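Local coordinates for inositol monophosphatase family protein (Staphylococcus aureus subsp. aureus MSSA476, PDB 4I3Y) that probably hydrolyses inositol monophosphates to inositol and phosphate, with magnesium bound at its metal site, and is inhibited by lithium, at residues G204-P213 and H240-N250; D97-D108 and L187-S195. All coordinates share one frame; numbering follows the deposited sequence.

Overall arrangement
Contact 2 (97-108 with 187-195) closes before contact 1 (204-213 with 240-250) opens, so the two follow in series along the chain, their centres about 16 Å apart. Helix 191-200 joins them: its first turn docks on the end of strand 89-97 and the G98 turn, and the chain then turns into strand 205-208. Contact 1 pairs that strand with 246-249 in the five-stranded sheet, and the helix lies on the sheet face carrying H206, F246 and I248. Contact 2 thus connects the seven-stranded sheet, which brings in the metal ligand D94, with the five-stranded layer. D215, just beyond contact 1, comes close to D97, consistent with both layers reaching the metal region.

Contact 1: residues G204-P213 and H240-N250; sequences GAHINTNPKP and HLKGAPFIISN
H206 and I248 pair within the tightly packed half of this contact, where the antiparallel strands 205-208 and 246-249 bring their axes to 4.7 Å. H206 N donates to I248 O (2.9 Å, 165° at the hydrogen), I248 N returns a bond to H206 O, and N250 N extends the ladder to G204 O. N208 and F246 are tied by a second reciprocal pair of backbone hydrogen bonds. Here F246 CD2 and CE2 lie 3.8 Å from N208 CB, N208 O meets the ring edge in plane, and the H206 imidazole slants across the same phenyl, its ND1 bonded to S164. These are inner strands of the five-stranded sheet in the inositol monophosphatase fold: helix 191-200 covers the face of H206, F246 and I248, and helix 254-262 the face of I207 and I247, where I247 CD1 meets A205 CB at 4.0 Å. Past N208 the strand pairing ends. With CG anti to the backbone N (chi1 -177°), N208 swings OD1 round to accept from N210 N (2.9 Å), an Asx turn. P211 CD still presses on A244 O and buried P213 packs CG against L241 O (3.4 Å), whereas a water bridges P213 O and H240 O, and K242 is exposed at the rim.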
loop_
_atom_site.group_PDB
_atom_site.type_symbol
_atom_site.label_atom_id
_atom_site.label_comp_id
_atom_site.label_asym_id
_atom_site.label_seq_id
_atom_site.Cartn_x
_atom_site.Cartn_y
_atom_site.Cartn_z
ATOM N N GLY A 204 -5.616 -9.767 -7.718
ATOM C CA GLY A 204 -5.860 -11.114 -8.246
ATOM C C GLY A 204 -5.158 -12.177 -7.457
ATOM O O GLY A 204 -5.731 -13.266 -7.270
ATOM N N ALA A 205 -3.955 -11.886 -6.953
ATOM C CA ALA A 205 -3.163 -12.920 -6.298
ATOM C C ALA A 205 -2.033 -12.281 -5.517
ATOM O O ALA A 205 -1.647 -11.139 -5.802
ATOM C CB ALA A 205 -2.638 -13.967 -7.325
ATOM N N HIS A 206 -1.580 -12.989 -4.471
ATOM C CA HIS A 206 -0.420 -12.616 -3.697
ATOM C C HIS A 206 0.442 -13.858 -3.606
ATOM O O HIS A 206 -0.044 -14.980 -3.323
ATOM C CB HIS A 206 -0.725 -12.104 -2.257
ATOM C CG HIS A 206 0.517 -11.897 -1.423
ATOM N ND1 HIS A 206 1.477 -10.961 -1.742
ATOM C CD2 HIS A 206 0.930 -12.467 -0.259
ATOM C CE1 HIS A 206 2.459 -11.009 -0.856
ATOM N NE2 HIS A 206 2.156 -11.919 0.053
ATOM N N ILE A 207 1.722 -13.675 -3.853
ATOM C CA ILE A 207 2.669 -14.829 -3.775
ATOM C C ILE A 207 3.688 -14.519 -2.706
ATOM O O ILE A 207 4.166 -13.354 -2.640
ATOM C CB ILE A 207 3.468 -14.938 -5.090
ATOM C CG1 ILE A 207 2.529 -15.312 -6.247
ATOM C CG2 ILE A 207 4.653 -15.898 -4.959
ATOM C CD1 ILE A 207 3.088 -14.851 -7.595
ATOM N N ASN A 208 4.021 -15.520 -1.872
ATOM C CA ASN A 208 5.190 -15.478 -0.935
ATOM C C ASN A 208 5.941 -16.844 -1.071
ATOM O O ASN A 208 5.387 -17.925 -0.735
ATOM C CB ASN A 208 4.805 -15.173 0.542
ATOM C CG ASN A 208 6.037 -15.060 1.486
ATOM O OD1 ASN A 208 7.043 -15.797 1.353
ATOM N ND2 ASN A 208 5.939 -14.160 2.483
ATOM N N THR A 209 7.150 -16.773 -1.631
ATOM C CA THR A 209 7.897 -17.995 -2.006
ATOM C C THR A 209 8.603 -18.639 -0.831
ATOM O O THR A 209 9.276 -19.622 -0.993
ATOM C CB THR A 209 8.995 -17.772 -3.075
ATOM O OG1 THR A 209 9.935 -16.812 -2.572
ATOM C CG2 THR A 209 8.393 -17.295 -4.323
ATOM N N ASN A 210 8.477 -18.068 0.349
ATOM C CA ASN A 210 9.053 -18.695 1.498
ATOM C C ASN A 210 8.443 -18.210 2.816
ATOM O O ASN A 210 9.174 -17.683 3.663
ATOM C CB ASN A 210 10.569 -18.493 1.458
ATOM C CG ASN A 210 11.285 -19.241 2.568
ATOM O OD1 ASN A 210 12.293 -18.750 3.117
ATOM N ND2 ASN A 210 10.769 -20.428 2.924
ATOM N N PRO A 211 7.113 -18.378 2.995
ATOM C CA PRO A 211 6.537 -17.914 4.248
ATOM C C PRO A 211 6.734 -18.892 5.415
ATOM O O PRO A 211 6.809 -20.113 5.206
ATOM C CB PRO A 211 5.037 -17.870 3.944
ATOM C CG PRO A 211 4.819 -18.992 2.970
ATOM C CD PRO A 211 6.101 -19.048 2.147
ATOM N N LYS A 212 6.680 -18.361 6.626
ATOM C CA LYS A 212 6.621 -19.180 7.833
ATOM C C LYS A 212 5.180 -19.523 8.119
ATOM O O LYS A 212 4.281 -18.874 7.572
ATOM C CB LYS A 212 7.197 -18.409 8.996
ATOM C CG LYS A 212 8.675 -18.128 8.755
ATOM C CD LYS A 212 9.556 -19.358 8.996
ATOM C CE LYS A 212 10.753 -19.494 8.052
ATOM N NZ LYS A 212 10.971 -18.279 7.195
ATOM N N PRO A 213 4.948 -20.509 9.008
ATOM C CA PRO A 213 3.589 -20.923 9.357
ATOM C C PRO A 213 2.685 -19.708 9.764
ATOM O O PRO A 213 1.524 -19.631 9.310
ATOM C CB PRO A 213 3.823 -21.862 10.568
ATOM C CG PRO A 213 5.127 -22.515 10.217
ATOM C CD PRO A 213 5.973 -21.410 9.602
ATOM N N HIS A 240 -0.235 -26.379 7.348
ATOM C CA HIS A 240 -0.247 -25.184 8.236
ATOM C C HIS A 240 0.825 -25.246 9.308
ATOM O O HIS A 240 1.196 -24.227 9.913
ATOM C CB HIS A 240 -1.623 -24.986 8.895
ATOM C CG HIS A 240 -1.974 -26.052 9.911
ATOM N ND1 HIS A 240 -2.424 -27.304 9.558
ATOM C CD2 HIS A 240 -1.946 -26.038 11.267
ATOM C CE1 HIS A 240 -2.648 -28.024 10.651
ATOM N NE2 HIS A 240 -2.396 -27.265 11.707
ATOM N N LEU A 241 1.295 -26.440 9.629
ATOM C CA LEU A 241 2.369 -26.552 10.653
ATOM C C LEU A 241 3.749 -26.145 10.133
ATOM O O LEU A 241 4.634 -25.787 10.887
ATOM C CB LEU A 241 2.416 -27.983 11.192
ATOM C CG LEU A 241 1.713 -28.396 12.487
ATOM C CD1 LEU A 241 0.601 -27.449 12.942
ATOM C CD2 LEU A 241 1.265 -29.858 12.460
ATOM N N LYS A 242 3.947 -26.195 8.834
ATOM C CA LYS A 242 5.291 -25.907 8.260
ATOM C C LYS A 242 5.257 -24.810 7.207
ATOM O O LYS A 242 4.226 -24.491 6.618
ATOM C CB LYS A 242 5.878 -27.170 7.625
ATOM C CG LYS A 242 5.780 -28.400 8.481
ATOM C CD LYS A 242 6.566 -28.156 9.756
ATOM C CE LYS A 242 6.710 -29.414 10.613
ATOM N NZ LYS A 242 7.934 -29.263 11.469
ATOM N N GLY A 243 6.364 -24.206 6.906
ATOM C CA GLY A 243 6.260 -23.367 5.660
ATOM C C GLY A 243 5.562 -24.058 4.456
ATOM O O GLY A 243 5.288 -25.243 4.497
ATOM N N ALA A 244 5.221 -23.305 3.414
ATOM C CA ALA A 244 5.613 -23.725 2.040
ATOM C C ALA A 244 5.518 -22.513 1.126
ATOM O O ALA A 244 4.724 -21.598 1.429
ATOM C CB ALA A 244 4.750 -24.874 1.504
ATOM N N PRO A 245 6.292 -22.496 0.005
ATOM C CA PRO A 245 6.071 -21.481 -0.989
ATOM C C PRO A 245 4.572 -21.477 -1.319
ATOM O O PRO A 245 3.981 -22.554 -1.476
ATOM C CB PRO A 245 6.920 -22.000 -2.185
ATOM C CG PRO A 245 8.089 -22.712 -1.518
ATOM C CD PRO A 245 7.349 -23.441 -0.421
ATOM N N PHE A 246 3.955 -20.302 -1.389
ATOM C CA PHE A 246 2.511 -20.253 -1.440
ATOM C C PHE A 246 1.972 -19.152 -2.280
ATOM O O PHE A 246 2.632 -18.147 -2.509
ATOM C CB PHE A 246 1.883 -20.219 0.014
ATOM C CG PHE A 246 1.205 -18.913 0.397
ATOM C CD1 PHE A 246 -0.137 -18.906 0.810
ATOM C CD2 PHE A 246 1.885 -17.668 0.347
ATOM C CE1 PHE A 246 -0.779 -17.707 1.146
ATOM C CE2 PHE A 246 1.249 -16.483 0.710
ATOM C CZ PHE A 246 -0.085 -16.481 1.075
ATOM N N ILE A 247 0.743 -19.370 -2.765
ATOM C CA ILE A 247 -0.037 -18.371 -3.424
ATOM C C ILE A 247 -1.425 -18.316 -2.757
ATOM O O ILE A 247 -1.980 -19.339 -2.402
ATOM C CB ILE A 247 -0.200 -18.686 -4.939
ATOM C CG1 ILE A 247 -1.119 -17.646 -5.597
ATOM C CG2 ILE A 247 -0.737 -20.130 -5.141
ATOM C CD1 ILE A 247 -1.051 -17.581 -7.140
ATOM N N ILE A 248 -1.939 -17.126 -2.492
ATOM C CA ILE A 248 -3.406 -16.960 -2.313
ATOM C C ILE A 248 -3.948 -16.215 -3.550
ATOM O O ILE A 248 -3.386 -15.180 -3.942
ATOM C CB ILE A 248 -3.772 -16.276 -0.981
ATOM C CG1 ILE A 248 -5.310 -16.248 -0.828
ATOM C CG2 ILE A 248 -3.054 -14.910 -0.848
ATOM C CD1 ILE A 248 -5.694 -15.876 0.588
ATOM N N SER A 249 -5.001 -16.746 -4.191
ATOM C CA SER A 249 -5.441 -16.206 -5.480
ATOM C C SER A 249 -6.914 -16.268 -5.690
ATOM O O SER A 249 -7.617 -17.181 -5.213
ATOM C CB SER A 249 -4.744 -16.980 -6.633
ATOM O OG SER A 249 -5.376 -16.743 -7.881
ATOM N N ASN A 250 -7.425 -15.277 -6.390
ATOM C CA ASN A 250 -8.734 -15.399 -7.020
ATOM C C ASN A 250 -8.823 -16.735 -7.839
ATOM O O ASN A 250 -7.827 -17.133 -8.446
ATOM C CB ASN A 250 -8.915 -14.200 -7.954
ATOM C CG ASN A 250 -10.354 -14.034 -8.431
ATOM O OD1 ASN A 250 -10.823 -14.774 -9.309
ATOM N ND2 ASN A 250 -11.048 -13.018 -7.876
HETATM O O HOH W 1 0.024 -21.941 8.645
#

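Contact 2: residues D97-D108 and L187-S195. With PO4 (phosphate ion), chain C; GOL (glycerol), chain E.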
loop_
_atom_site.group_PDB
_atom_site.type_symbol
_atom_site.label_atom_id
_atom_site.label_comp_id
_atom_site.label_asym_id
_atom_site.label_seq_id
_atom_site.Cartn_x
_atom_site.Cartn_y
_atom_site.Cartn_z
ATOM N N ASP A 97 2.900 -8.921 11.748
ATOM C CA ASP A 97 3.254 -9.382 10.431
ATOM C C ASP A 97 3.521 -8.091 9.633
ATOM O O ASP A 97 2.712 -7.211 9.661
ATOM C CB ASP A 97 2.187 -10.247 9.789
ATOM C CG ASP A 97 2.559 -10.598 8.327
ATOM O OD1 ASP A 97 3.653 -11.177 8.156
ATOM O OD2 ASP A 97 1.770 -10.306 7.397
ATOM N N GLY A 98 4.663 -7.993 8.951
ATOM C CA GLY A 98 5.145 -6.718 8.418
ATOM C C GLY A 98 5.922 -5.847 9.415
ATOM O O GLY A 98 5.757 -4.611 9.454
ATOM N N THR A 99 6.798 -6.473 10.198
ATOM C CA THR A 99 7.695 -5.750 11.110
ATOM C C THR A 99 8.509 -4.662 10.396
ATOM O O THR A 99 8.719 -3.587 10.949
ATOM C CB THR A 99 8.617 -6.747 11.865
ATOM O OG1 THR A 99 7.787 -7.777 12.438
ATOM C CG2 THR A 99 9.336 -6.068 12.986
ATOM N N ALA A 100 8.969 -4.928 9.154
ATOM C CA ALA A 100 9.763 -3.923 8.437
ATOM C C ALA A 100 8.905 -2.680 8.227
ATOM O O ALA A 100 9.351 -1.591 8.480
ATOM C CB ALA A 100 10.329 -4.476 7.094
ATOM N N ASN A 101 7.638 -2.861 7.816
ATOM C CA ASN A 101 6.732 -1.728 7.629
ATOM C C ASN A 101 6.427 -1.061 8.953
ATOM O O ASN A 101 6.323 0.161 9.012
ATOM C CB ASN A 101 5.398 -2.187 7.013
ATOM C CG ASN A 101 5.510 -2.481 5.556
ATOM O OD1 ASN A 101 6.495 -2.099 4.898
ATOM N ND2 ASN A 101 4.534 -3.190 5.031
ATOM N N LEU A 102 6.224 -1.836 10.014
ATOM C CA LEU A 102 6.105 -1.188 11.362
ATOM C C LEU A 102 7.255 -0.243 11.680
ATOM O O LEU A 102 7.028 0.910 12.098
ATOM C CB LEU A 102 5.971 -2.270 12.474
ATOM C CG LEU A 102 6.127 -1.785 13.926
ATOM C CD1 LEU A 102 5.082 -0.757 14.226
ATOM C CD2 LEU A 102 6.119 -2.889 14.965
ATOM N N VAL A 103 8.499 -0.711 11.474
ATOM C CA VAL A 103 9.694 0.032 11.855
ATOM C C VAL A 103 9.871 1.226 10.943
ATOM O O VAL A 103 10.092 2.349 11.419
ATOM C CB VAL A 103 10.981 -0.892 11.823
ATOM C CG1 VAL A 103 12.280 -0.098 11.930
ATOM C CG2 VAL A 103 10.950 -1.936 12.928
ATOM N N LYS A 104 9.836 0.984 9.621
ATOM C CA LYS A 104 10.063 2.068 8.636
ATOM C C LYS A 104 8.867 3.010 8.467
ATOM O O LYS A 104 9.039 4.175 8.117
ATOM C CB LYS A 104 10.478 1.496 7.262
ATOM C CG LYS A 104 11.761 0.673 7.289
ATOM C CD LYS A 104 12.978 1.502 7.729
ATOM C CE LYS A 104 14.173 0.586 8.103
ATOM N NZ LYS A 104 15.419 1.388 8.323
ATOM N N GLN A 105 7.640 2.526 8.673
ATOM C CA GLN A 105 6.524 3.339 8.267
ATOM C C GLN A 105 5.468 3.551 9.328
ATOM O O GLN A 105 4.589 4.448 9.170
ATOM C CB GLN A 105 5.837 2.726 7.037
ATOM C CG GLN A 105 6.746 2.388 5.817
ATOM C CD GLN A 105 5.845 2.092 4.601
ATOM O OE1 GLN A 105 5.734 0.925 4.123
ATOM N NE2 GLN A 105 5.120 3.116 4.164
ATOM N N GLN A 106 5.457 2.691 10.347
ATOM C CA GLN A 106 4.328 2.649 11.295
ATOM C C GLN A 106 2.982 2.536 10.596
ATOM O O GLN A 106 1.983 3.071 11.057
ATOM C CB GLN A 106 4.342 3.847 12.243
ATOM C CG GLN A 106 5.398 3.677 13.295
ATOM C CD GLN A 106 6.277 4.858 13.392
ATOM O OE1 GLN A 106 6.600 5.506 12.364
ATOM N NE2 GLN A 106 6.711 5.166 14.626
ATOM N N GLU A 107 2.941 1.766 9.519
ATOM C CA GLU A 107 1.733 1.628 8.771
ATOM C C GLU A 107 1.892 0.345 7.992
ATOM O O GLU A 107 3.015 -0.126 7.813
ATOM C CB GLU A 107 1.543 2.793 7.788
ATOM C CG GLU A 107 0.159 2.789 7.181
ATOM C CD GLU A 107 -0.177 4.066 6.428
ATOM O OE1 GLU A 107 0.547 5.069 6.525
ATOM O OE2 GLU A 107 -1.223 4.077 5.763
ATOM N N ASP A 108 0.792 -0.200 7.506
ATOM C CA ASP A 108 0.899 -1.440 6.670
ATOM C C ASP A 108 1.502 -2.619 7.421
ATOM O O ASP A 108 2.406 -3.332 6.903
ATOM C CB ASP A 108 1.625 -1.180 5.328
ATOM C CG ASP A 108 0.797 -0.279 4.420
ATOM O OD1 ASP A 108 -0.429 -0.193 4.673
ATOM O OD2 ASP A 108 1.325 0.310 3.461
ATOM N N LEU A 187 2.564 -3.595 -4.127
ATOM C CA LEU A 187 2.981 -4.343 -2.930
ATOM C C LEU A 187 2.717 -3.595 -1.669
ATOM O O LEU A 187 3.294 -2.501 -1.444
ATOM C CB LEU A 187 4.443 -4.780 -3.019
ATOM C CG LEU A 187 5.061 -5.534 -1.826
ATOM C CD1 LEU A 187 4.451 -6.930 -1.588
ATOM C CD2 LEU A 187 6.523 -5.747 -2.114
ATOM N N VAL A 188 1.900 -4.173 -0.798
ATOM C CA VAL A 188 1.725 -3.597 0.578
ATOM C C VAL A 188 2.953 -3.946 1.484
ATOM O O VAL A 188 3.437 -3.099 2.261
ATOM C CB VAL A 188 0.414 -4.110 1.241
ATOM C CG1 VAL A 188 0.217 -3.487 2.600
ATOM C CG2 VAL A 188 -0.822 -3.832 0.348
ATOM N N GLY A 189 3.396 -5.204 1.413
ATOM C CA GLY A 189 4.560 -5.647 2.148
ATOM C C GLY A 189 4.333 -6.328 3.495
ATOM O O GLY A 189 5.299 -6.596 4.248
ATOM N N ALA A 190 3.068 -6.597 3.816
ATOM C CA ALA A 190 2.726 -7.507 4.895
ATOM C C ALA A 190 1.936 -8.672 4.312
ATOM O O ALA A 190 0.896 -8.469 3.747
ATOM C CB ALA A 190 1.897 -6.753 5.971
ATOM N N CYS A 191 2.394 -9.909 4.482
ATOM C CA CYS A 191 1.701 -11.073 3.899
ATOM C C CYS A 191 0.201 -11.075 4.202
ATOM O O CYS A 191 -0.615 -11.312 3.326
ATOM C CB CYS A 191 2.308 -12.389 4.395
ATOM S SG CYS A 191 1.644 -13.845 3.557
ATOM N N GLY A 192 -0.156 -10.865 5.468
ATOM C CA GLY A 192 -1.561 -10.852 5.808
ATOM C C GLY A 192 -2.351 -9.762 5.158
ATOM O O GLY A 192 -3.512 -9.939 4.890
ATOM N N LEU A 193 -1.748 -8.595 4.928
ATOM C CA LEU A 193 -2.484 -7.510 4.296
ATOM C C LEU A 193 -2.593 -7.684 2.781
ATOM O O LEU A 193 -3.668 -7.419 2.150
ATOM C CB LEU A 193 -1.782 -6.159 4.605
ATOM C CG LEU A 193 -1.958 -5.794 6.112
ATOM C CD1 LEU A 193 -1.337 -4.413 6.310
ATOM C CD2 LEU A 193 -3.403 -5.821 6.656
ATOM N N ASP A 194 -1.477 -8.066 2.160
ATOM C CA ASP A 194 -1.528 -8.331 0.737
ATOM C C ASP A 194 -2.521 -9.503 0.532
ATOM O O ASP A 194 -3.234 -9.545 -0.502
ATOM C CB ASP A 194 -0.138 -8.746 0.187
ATOM C CG ASP A 194 0.831 -7.576 0.012
ATOM O OD1 ASP A 194 0.736 -6.812 -1.014
ATOM O OD2 ASP A 194 1.761 -7.492 0.883
ATOM N N SER A 195 -2.610 -10.449 1.498
ATOM C CA SER A 195 -3.616 -11.565 1.343
ATOM C C SER A 195 -5.024 -11.063 1.394
ATOM O O SER A 195 -5.875 -11.451 0.585
ATOM C CB SER A 195 -3.424 -12.654 2.376
ATOM O OG SER A 195 -2.138 -13.207 2.174
HETATM P P PO4 C . 7.348 -10.585 10.245
HETATM O O1 PO4 C . 8.508 -11.481 9.791
HETATM O O2 PO4 C . 7.243 -9.298 9.388
HETATM O O3 PO4 C . 6.115 -11.440 10.076
HETATM O O4 PO4 C . 7.680 -10.121 11.700
HETATM C C1 GOL E . 6.581 -9.879 3.828
HETATM O O1 GOL E . 7.379 -8.698 3.728
HETATM C C2 GOL E . 6.751 -10.236 5.286
HETATM O O2 GOL E . 8.079 -10.723 5.426
HETATM C C3 GOL E . 5.764 -11.329 5.606
HETATM O O3 GOL E . 4.600 -10.599 5.954
HETATM O O HOH W 2 7.009 -5.274 6.057
HETATM O O HOH W 3 3.604 -0.317 2.353
#
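The DPIDGT signature of the inositol monophosphatase family ends in this contact, where D97 and G98 meet the start of helix 191-200 at A190-G192. D97 CG lies trans to its backbone N (chi1 174°), which carries the carboxylate across to that helix end; G192 N points almost straight at OD2 (2.8 Å, 175°), nearly along the C-O axis. A phosphate and a glycerol, both probably from the crystallisation liquor, lie alongside. The next amide back, C191 N, is aimed at glycerol O3 (2.7 Å), so the glycerol sits beside D97 at the helix tip. G98, the N-cap of helix 99-105, and T99 both direct their backbone N-H to the same phosphate oxygen, O2. Behind the site, N101 bridges the two loops: its ND2 gives one bond to D108 O (2.8 Å), close to the amide plane, and a more bent one to V188 O (3.0 Å, 139°). N101 OD1 is taken by R186 of the second subunit. A water links N101 N with G189 O. V188 CG1 lies against D108 CG at 3.7 Å, the side chains crossing at about a right angle, and L193 CD1 packs on the D108 backbone; D108 OD2 forms a salt bridge with R197 of the second subunit. D194 clamps the 188-189 turn, its two oxygens accepting from V188 N and G189 N on their syn sides. Two helix N-termini therefore converge beside the magnesium ligand D94: helix 191-200 holds the D97 carboxylate and a hydroxyl, while the start of helix 99-105 binds phosphate, as it may a substrate's.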